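Long-range contacts in tetratricopeptide TPR_2 repeat protein (Thermobaculum terrenum, PDB 5DJS), which combines an N-terminal array of tetratricopeptide repeats with a region of the GT-B fold that binds UDP: residues A[43-47]-A[78-82]; A[169-174]-A[199-205]. The protein carries 1 engineered substitution. One frame throughout, in Å; residues are numbered along the deposited sequence.

Contact 1. Residues A[43-47]-A[78-82]; sequences SEALH and SYHYN
This is a helix-to-helix contact between successive tetratricopeptide repeats (TPRs): residues 43-47 open the first helix of one repeat (43-56), and residues 78-82 lie at the start of the first helix of the next (77-89). Both segments are helical. Their axes run nearly parallel, crossing at 19° with a closest approach of 11.2 Å, as expected where first helices of adjacent TPRs line up side by side. At that spacing side chains, above all the rings of His47 and Tyr79, bridge the gap, and the segments bury just 248 Å² between them. The register pairs His47 with Tyr79, CA atoms 6.4 Å apart. With chi1 t for His47 and m for Tyr79, the two flat rings make an offset stack, centroids 4.6 Å apart and planes at 30°, with His47 ND1 3.3 Å from Tyr79 CD1. Tyrosine is long enough to cross to the neighbouring helix and polar at its tip: Tyr79 OH reaches Ser43 OG (chi1 p) in a 3.1 Å hydrogen bond, and lies 3.5 Å from Glu44 CA. The carboxylate of Glu44 turns instead to His17. Ala69 of helix 59-72, the second helix of the earlier repeat, packs against Tyr79. At the edge of the His47 ring stands Asn82 (chi1 m), its ND2 in close contact, 3.1 Å, with His47 CE1; the amide is held in place because Asn82 ND2 donates to Ser78 O, one turn back, at 2.8 Å.

Contact 2. Residues A[169-174]-A[199-205]; sequences SGELRC and SNDPRSD
Two loops leave neighbouring parallel strands of a Rossmann-like sheet in the GT-B fold: residues 169-174 follow strand 163-169, and the loop of residues 199-205 follows strand 193-199. Helix 176-187 makes the beta-alpha-beta crossover between the strands. The last strand residues, Ser169 and Ser199, pair with CA atoms 5.5 Å apart, and Asn200 N donates to Ser169 O at 2.7 Å. The chains then close to 3.9 Å between the CA atoms of Gly170 and Asn200; a side chain at Gly170 would crowd Asn200 O, so glycine fits. Ser169 OG accepts from Glu171 N (3.2 Å), an ST turn, and also bonds to Ser245. Leu172 centres an inverse gamma turn, closed weakly by Arg173 N to Glu171 O at 3.1 Å, and lays CD1 3.9 Å from Ser199 CA.

Asp201 is the hub of a salt-bridge network. Its OD1 accepts from Arg203 N (3.1 Å), an Asx turn, and from Arg203 NE (2.9 Å), while Arg203 NH2 donates to Asp201 OD2 at 3.1 Å. Arg173, extended from chi1 p, stacks its guanidinium flat on that of Arg203, centres 3.5 Å apart and planes at 20°. Arg173 NH1 donates to Gly170 O (2.9 Å); its 3.6 Å approach to Asp201 OD1 is purely electrostatic, yet that carboxylate offsets the like charges.

Asp205, N-cap of helix 206-214, bonds weakly through OD1 to Leu207 N. Cys174, whose side chain is about 8 Å from UDP, anchors its backbone here: Cys174 N donates to Asp205 OD2 at 3.0 Å.

Contact 1 lies at the surface in the repeat array, contact 2 mostly buried in the GT-B region; they share no helix or strand, and one closes before the other opens along the chain. Their centres are 24 Å apart and their nearest atoms about 12 Å, so they do not touch. Contact 1 joins equivalent helices of consecutive repeats, and since the helix axes lie 11.2 Å apart in the segments, mainly aromatic and polar side chains do the joining. In contact 2 adjoining strand ends bring the main chains together, so one peptide group bonds directly to another, while aspartates form an Asx turn and cap the helix that follows the second loop, and arginines join them in a charged network.

Contact 1. Residues A[43-47]-A[78-82]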
loop_
_atom_site.group_PDB
_atom_site.type_symbol
_atom_site.label_atom_id
_atom_site.label_comp_id
_atom_site.label_asym_id
_atom_site.label_seq_id
_atom_site.Cartn_x
_atom_site.Cartn_y
_atom_site.Cartn_z
ATOM N N SER A 43 23.353 -2.738 20.482
ATOM C CA SER A 43 22.487 -1.920 19.633
ATOM C C SER A 43 22.038 -2.609 18.341
ATOM O O SER A 43 20.983 -2.281 17.806
ATOM C CB SER A 43 23.154 -0.583 19.293
ATOM O OG SER A 43 24.160 -0.729 18.318
ATOM N N GLU A 44 22.827 -3.553 17.842
ATOM C CA GLU A 44 22.455 -4.301 16.637
ATOM C C GLU A 44 21.224 -5.204 16.861
ATOM O O GLU A 44 20.421 -5.416 15.945
ATOM C CB GLU A 44 23.644 -5.142 16.152
ATOM C CG GLU A 44 23.559 -5.569 14.691
ATOM C CD GLU A 44 24.731 -6.432 14.249
ATOM O OE1 GLU A 44 25.832 -6.325 14.846
ATOM O OE2 GLU A 44 24.544 -7.213 13.293
ATOM N N ALA A 45 21.081 -5.699 18.084
ATOM C CA ALA A 45 20.066 -6.676 18.441
ATOM C C ALA A 45 18.796 -5.957 18.897
ATOM O O ALA A 45 17.683 -6.395 18.592
ATOM C CB ALA A 45 20.589 -7.584 19.542
ATOM N N LEU A 46 18.979 -4.878 19.661
ATOM C CA LEU A 46 17.924 -3.895 19.920
ATOM C C LEU A 46 17.278 -3.441 18.617
ATOM O O LEU A 46 16.060 -3.495 18.477
ATOM C CB LEU A 46 18.488 -2.667 20.656
ATOM C CG LEU A 46 18.395 -2.524 22.187
ATOM C CD1 LEU A 46 17.785 -3.709 22.923
ATOM C CD2 LEU A 46 19.759 -2.190 22.766
ATOM N N HIS A 47 18.114 -3.007 17.675
ATOM C CA HIS A 47 17.662 -2.597 16.339
ATOM C C HIS A 47 16.855 -3.662 15.572
ATOM O O HIS A 47 15.810 -3.349 15.001
ATOM C CB HIS A 47 18.857 -2.183 15.483
ATOM C CG HIS A 47 18.527 -2.023 14.032
ATOM N ND1 HIS A 47 17.736 -0.997 13.566
ATOM C CD2 HIS A 47 18.874 -2.760 12.948
ATOM C CE1 HIS A 47 17.615 -1.104 12.255
ATOM N NE2 HIS A 47 18.290 -2.167 11.856
ATOM N N SER A 78 20.761 3.537 9.690
ATOM C CA SER A 78 19.684 2.544 9.560
ATOM C C SER A 78 18.771 2.497 10.788
ATOM O O SER A 78 17.594 2.187 10.664
ATOM C CB SER A 78 20.233 1.142 9.246
ATOM O OG SER A 78 20.949 0.591 10.341
ATOM N N TYR A 79 19.312 2.822 11.958
ATOM C CA TYR A 79 18.527 2.863 13.192
ATOM C C TYR A 79 17.535 4.024 13.156
ATOM O O TYR A 79 16.396 3.883 13.618
ATOM C CB TYR A 79 19.427 2.997 14.431
ATOM C CG TYR A 79 20.445 1.875 14.666
ATOM C CD1 TYR A 79 20.488 0.726 13.864
ATOM C CD2 TYR A 79 21.350 1.958 15.720
ATOM C CE1 TYR A 79 21.412 -0.278 14.095
ATOM C CE2 TYR A 79 22.277 0.951 15.953
ATOM C CZ TYR A 79 22.300 -0.167 15.137
ATOM O OH TYR A 79 23.209 -1.178 15.357
ATOM N N HIS A 80 17.974 5.159 12.604
ATOM C CA HIS A 80 17.089 6.302 12.346
ATOM C C HIS A 80 16.042 6.000 11.284
ATOM O O HIS A 80 14.881 6.363 11.455
ATOM C CB HIS A 80 17.881 7.536 11.929
ATOM C CG HIS A 80 18.752 8.084 13.015
ATOM N ND1 HIS A 80 18.289 8.966 13.969
ATOM C CD2 HIS A 80 20.065 7.889 13.287
ATOM C CE1 HIS A 80 19.279 9.286 14.783
ATOM N NE2 HIS A 80 20.366 8.645 14.392
ATOM N N TYR A 81 16.456 5.346 10.200
ATOM C CA TYR A 81 15.540 4.935 9.124
ATOM C C TYR A 81 14.364 4.135 9.675
ATOM O O TYR A 81 13.212 4.505 9.496
ATOM C CB TYR A 81 16.291 4.114 8.061
ATOM C CG TYR A 81 15.408 3.372 7.081
ATOM C CD1 TYR A 81 14.528 4.059 6.250
ATOM C CD2 TYR A 81 15.459 1.978 6.982
ATOM C CE1 TYR A 81 13.718 3.382 5.345
ATOM C CE2 TYR A 81 14.652 1.292 6.084
ATOM C CZ TYR A 81 13.784 2.001 5.269
ATOM O OH TYR A 81 12.981 1.339 4.380
ATOM N N ASN A 82 14.671 3.057 10.375
ATOM C CA ASN A 82 13.635 2.169 10.868
ATOM C C ASN A 82 12.768 2.746 11.969
ATOM O O ASN A 82 11.593 2.395 12.067
ATOM C CB ASN A 82 14.257 0.847 11.277
ATOM C CG ASN A 82 14.705 0.075 10.074
ATOM O OD1 ASN A 82 13.870 -0.436 9.328
ATOM N ND2 ASN A 82 16.002 0.034 9.830
#

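Contact 2. Residues A[169-174]-A[199-205]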
loop_
_atom_site.group_PDB
_atom_site.type_symbol
_atom_site.label_atom_id
_atom_site.label_comp_id
_atom_site.label_asym_id
_atom_site.label_seq_id
_atom_site.Cartn_x
_atom_site.Cartn_y
_atom_site.Cartn_z
ATOM N N SER A 169 6.702 -8.364 -7.852
ATOM C CA SER A 169 6.293 -7.838 -6.553
ATOM C C SER A 169 6.844 -8.646 -5.407
ATOM O O SER A 169 7.058 -9.847 -5.530
ATOM C CB SER A 169 4.775 -7.846 -6.429
ATOM O OG SER A 169 4.369 -7.136 -5.274
ATOM N N GLY A 170 7.052 -7.970 -4.283
ATOM C CA GLY A 170 7.416 -8.616 -3.024
ATOM C C GLY A 170 6.276 -8.701 -2.037
ATOM O O GLY A 170 6.507 -8.969 -0.858
ATOM N N GLU A 171 5.046 -8.465 -2.496
ATOM C CA GLU A 171 3.878 -8.764 -1.675
ATOM C C GLU A 171 2.798 -9.561 -2.448
ATOM O O GLU A 171 1.599 -9.249 -2.414
ATOM C CB GLU A 171 3.364 -7.498 -0.986
ATOM C CG GLU A 171 3.154 -6.328 -1.917
ATOM C CD GLU A 171 4.347 -5.386 -2.019
ATOM O OE1 GLU A 171 5.425 -5.661 -1.447
ATOM O OE2 GLU A 171 4.184 -4.336 -2.683
ATOM N N LEU A 172 3.273 -10.610 -3.127
ATOM C CA LEU A 172 2.440 -11.662 -3.694
ATOM C C LEU A 172 2.061 -12.623 -2.578
ATOM O O LEU A 172 2.704 -13.644 -2.413
ATOM C CB LEU A 172 3.202 -12.425 -4.801
ATOM C CG LEU A 172 3.646 -11.623 -6.031
ATOM C CD1 LEU A 172 4.203 -12.557 -7.089
ATOM C CD2 LEU A 172 2.508 -10.798 -6.609
ATOM N N ARG A 173 1.034 -12.255 -1.809
ATOM C CA ARG A 173 0.537 -13.023 -0.650
ATOM C C ARG A 173 -0.772 -12.387 -0.168
ATOM O O ARG A 173 -1.290 -11.482 -0.838
ATOM C CB ARG A 173 1.575 -13.061 0.493
ATOM C CG ARG A 173 1.859 -11.715 1.143
ATOM C CD ARG A 173 2.802 -11.827 2.334
ATOM N NE ARG A 173 3.243 -10.496 2.734
ATOM C CZ ARG A 173 4.213 -9.797 2.147
ATOM N NH1 ARG A 173 4.921 -10.294 1.136
ATOM N NH2 ARG A 173 4.499 -8.587 2.600
ATOM N N CYS A 174 -1.301 -12.843 0.979
ATOM C CA CYS A 174 -2.480 -12.230 1.621
ATOM C C CYS A 174 -2.187 -10.772 1.927
ATOM O O CYS A 174 -1.688 -10.441 3.000
ATOM C CB CYS A 174 -2.868 -12.967 2.908
ATOM S SG CYS A 174 -3.552 -14.612 2.613
ATOM N N SER A 199 8.160 -13.331 -7.607
ATOM C CA SER A 199 7.919 -13.106 -6.160
ATOM C C SER A 199 9.185 -12.633 -5.467
ATOM O O SER A 199 10.153 -13.389 -5.331
ATOM C CB SER A 199 7.426 -14.398 -5.481
ATOM O OG SER A 199 7.312 -14.269 -4.064
ATOM N N ASN A 200 9.156 -11.398 -4.987
ATOM C CA ASN A 200 10.322 -10.771 -4.345
ATOM C C ASN A 200 10.315 -10.787 -2.793
ATOM O O ASN A 200 10.893 -9.897 -2.145
ATOM C CB ASN A 200 10.461 -9.331 -4.867
ATOM C CG ASN A 200 11.794 -8.694 -4.518
ATOM O OD1 ASN A 200 11.893 -7.476 -4.414
ATOM N ND2 ASN A 200 12.823 -9.511 -4.338
ATOM N N ASP A 201 9.676 -11.800 -2.207
ATOM C CA ASP A 201 9.651 -11.970 -0.761
ATOM C C ASP A 201 9.394 -13.448 -0.475
ATOM O O ASP A 201 8.583 -14.062 -1.166
ATOM C CB ASP A 201 8.558 -11.089 -0.170
ATOM C CG ASP A 201 8.574 -11.058 1.335
ATOM O OD1 ASP A 201 7.992 -11.967 1.970
ATOM O OD2 ASP A 201 9.139 -10.096 1.887
ATOM N N PRO A 202 10.104 -14.030 0.515
ATOM C CA PRO A 202 9.962 -15.468 0.788
ATOM C C PRO A 202 8.624 -15.920 1.382
ATOM O O PRO A 202 8.282 -17.093 1.243
ATOM C CB PRO A 202 11.107 -15.773 1.764
ATOM C CG PRO A 202 11.541 -14.465 2.306
ATOM C CD PRO A 202 11.177 -13.411 1.317
ATOM N N ARG A 203 7.891 -15.031 2.053
ATOM C CA ARG A 203 6.610 -15.412 2.656
ATOM C C ARG A 203 5.677 -16.025 1.607
ATOM O O ARG A 203 5.353 -15.396 0.594
ATOM C CB ARG A 203 5.924 -14.216 3.324
ATOM C CG ARG A 203 6.473 -13.876 4.693
ATOM C CD ARG A 203 5.958 -12.533 5.166
ATOM N NE ARG A 203 6.582 -11.423 4.437
ATOM C CZ ARG A 203 6.472 -10.132 4.761
ATOM N NH1 ARG A 203 5.755 -9.747 5.817
ATOM N NH2 ARG A 203 7.088 -9.208 4.023
ATOM N N SER A 204 5.273 -17.267 1.865
ATOM C CA SER A 204 4.433 -18.036 0.956
ATOM C C SER A 204 3.274 -18.648 1.745
ATOM O O SER A 204 3.437 -19.676 2.419
ATOM C CB SER A 204 5.271 -19.114 0.263
ATOM O OG SER A 204 4.519 -19.844 -0.689
ATOM N N ASP A 205 2.123 -17.976 1.688
ATOM C CA ASP A 205 0.881 -18.422 2.340
ATOM C C ASP A 205 -0.100 -19.038 1.328
ATOM O O ASP A 205 0.230 -19.187 0.159
ATOM C CB ASP A 205 0.249 -17.253 3.126
ATOM C CG ASP A 205 -0.139 -16.056 2.244
ATOM O OD1 ASP A 205 -0.407 -16.219 1.035
ATOM O OD2 ASP A 205 -0.196 -14.932 2.789
#